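Local structure of cypemycin cysteine dehydrogenase (decarboxylating) (Streptomyces sp, 6JDD) at residues 74-77 / 78-81. The protein catalyses the flavin-dependent oxidative decarboxylation of the C-terminal cysteine of the precursor peptide during biosynthesis of the linaridin cypemycin. Sequence-based numbering, arbitrary orientation.
Sequences DVPP and EVNS
Pro76 leads the backbone into a short 3-10 turn that starts at Pro77, where Asn80 N bonds to Pro77 O at 3.2 Å. Val79 N makes a weak bond to Pro76 O. A third i to i+3 bond joins Ser81 N to Glu78 O. This turn lies in the loop between strands 65-67 and 90-95 of the Rossmann-like parallel-sheet fold of this flavoprotein. Glu78 folds back over Pro76. Its CG sits between the backbone N and the carbonyl carbon (chi1 69°), and a bend at chi2 brings the carboxylate beside the ring of Pro76. OE2 lies against Pro76 CB and near Pro77 CD. OE1 takes a hydrogen bond from Gly85 N, which helps hold the carboxylate there. Val79 is the buried residue of the turn. Both its methyls lie on one side of Pro76 O, each 3.5 Å from it. CG1 also faces Pro76 CG. Trp66 and Pro111 both pack against Val75 and Val79. Asn80 touches FAD and packs on Pro130 of a second subunit, so the turn borders the cofactor. Val75 CG1, anti to its own N (chi1 168°), stands 4.1 Å from Val79 CG2.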
ATOM      1  N   ASP A  74      16.882 -15.480   7.469  1.00 60.40           N
ATOM      2  CA  ASP A  74      17.214 -16.720   8.222  1.00 64.38           C
ATOM      3  C   ASP A  74      18.258 -17.548   7.468  1.00 59.51           C
ATOM      4  O   ASP A  74      18.719 -18.573   8.029  1.00 51.32           O
ATOM      5  CB  ASP A  74      15.996 -17.606   8.493  1.00 70.97           C
ATOM      6  CG  ASP A  74      14.958 -16.966   9.393  1.00 70.95           C
ATOM      7  OD1 ASP A  74      15.367 -16.217  10.303  1.00 72.19           O
ATOM      8  OD2 ASP A  74      13.744 -17.215   9.146  1.00 74.56           O
ATOM      9  N   VAL A  75      18.604 -17.153   6.243  1.00 58.87           N
ATOM     10  CA  VAL A  75      19.521 -17.970   5.408  1.00 53.93           C
ATOM     11  C   VAL A  75      20.872 -17.982   6.103  1.00 46.34           C
ATOM     12  O   VAL A  75      21.459 -16.929   6.307  1.00 54.91           O
ATOM     13  CB  VAL A  75      19.633 -17.430   3.980  1.00 50.23           C
ATOM     14  CG1 VAL A  75      20.769 -18.074   3.227  1.00 57.30           C
ATOM     15  CG2 VAL A  75      18.357 -17.653   3.224  1.00 55.27           C
ATOM     16  N   PRO A  76      21.404 -19.153   6.499  1.00 47.57           N
ATOM     17  CA  PRO A  76      22.669 -19.196   7.225  1.00 52.14           C
ATOM     18  C   PRO A  76      23.826 -18.861   6.300  1.00 52.57           C
ATOM     19  O   PRO A  76      23.780 -19.159   5.115  1.00 53.96           O
ATOM     20  CB  PRO A  76      22.768 -20.631   7.738  1.00 54.88           C
ATOM     21  CG  PRO A  76      21.942 -21.405   6.754  1.00 55.36           C
ATOM     22  CD  PRO A  76      20.808 -20.483   6.337  1.00 52.41           C
ATOM     23  N   PRO A  77      24.873 -18.192   6.808  1.00 57.66           N
ATOM     24  CA  PRO A  77      25.991 -17.793   5.961  1.00 54.59           C
ATOM     25  C   PRO A  77      26.767 -18.954   5.323  1.00 52.10           C
ATOM     26  O   PRO A  77      27.242 -18.763   4.212  1.00 56.23           O
ATOM     27  CB  PRO A  77      26.908 -17.009   6.905  1.00 54.50           C
ATOM     28  CG  PRO A  77      26.492 -17.430   8.303  1.00 50.60           C
ATOM     29  CD  PRO A  77      25.025 -17.775   8.205  1.00 54.11           C
ATOM     30  N   GLU A  78      26.827 -20.109   5.992  1.00 45.16           N
ATOM     31  CA  GLU A  78      27.613 -21.287   5.530  1.00 47.01           C
ATOM     32  C   GLU A  78      27.047 -21.945   4.260  1.00 51.34           C
ATOM     33  O   GLU A  78      27.740 -22.821   3.706  1.00 51.35           O
ATOM     34  CB  GLU A  78      27.692 -22.325   6.625  1.00 41.60           C
ATOM     35  CG  GLU A  78      26.374 -22.995   6.924  1.00 51.42           C
ATOM     36  CD  GLU A  78      25.634 -22.433   8.135  1.00 59.79           C
ATOM     37  OE1 GLU A  78      24.881 -23.237   8.775  1.00 50.07           O
ATOM     38  OE2 GLU A  78      25.810 -21.195   8.442  1.00 55.08           O
ATOM     39  N   VAL A  79      25.887 -21.516   3.757  1.00 46.52           N
ATOM     40  CA  VAL A  79      25.469 -21.933   2.386  1.00 50.07           C
ATOM     41  C   VAL A  79      26.602 -21.589   1.397  1.00 48.37           C
ATOM     42  O   VAL A  79      26.780 -22.339   0.440  1.00 47.98           O
ATOM     43  CB  VAL A  79      24.100 -21.364   1.944  1.00 47.22           C
ATOM     44  CG1 VAL A  79      22.987 -21.723   2.922  1.00 46.37           C
ATOM     45  CG2 VAL A  79      24.125 -19.862   1.679  1.00 44.29           C
ATOM     46  N   ASN A  80      27.355 -20.512   1.591  1.00 48.93           N
ATOM     47  CA  ASN A  80      28.412 -20.087   0.623  1.00 47.36           C
ATOM     48  C   ASN A  80      29.664 -20.980   0.776  1.00 47.57           C
ATOM     49  O   ASN A  80      30.610 -20.754   0.028  1.00 53.79           O
ATOM     50  CB  ASN A  80      28.676 -18.578   0.724  1.00 44.21           C
ATOM     51  CG  ASN A  80      27.685 -17.759  -0.089  1.00 56.94           C
ATOM     52  OD1 ASN A  80      27.498 -17.995  -1.279  1.00 58.32           O
ATOM     53  ND2 ASN A  80      27.048 -16.774   0.531  1.00 58.05           N
ATOM     54  N   SER A  81      29.664 -21.982   1.665  1.00 47.08           N
ATOM     55  CA  SER A  81      30.727 -23.024   1.763  1.00 42.69           C
ATOM     56  C   SER A  81      30.150 -24.411   1.566  1.00 46.00           C
ATOM     57  O   SER A  81      30.836 -25.394   1.929  1.00 48.24           O
ATOM     58  CB  SER A  81      31.380 -23.000   3.079  1.00 42.03           C
ATOM     59  OG  SER A  81      31.506 -21.659   3.487  1.00 53.44           O
TER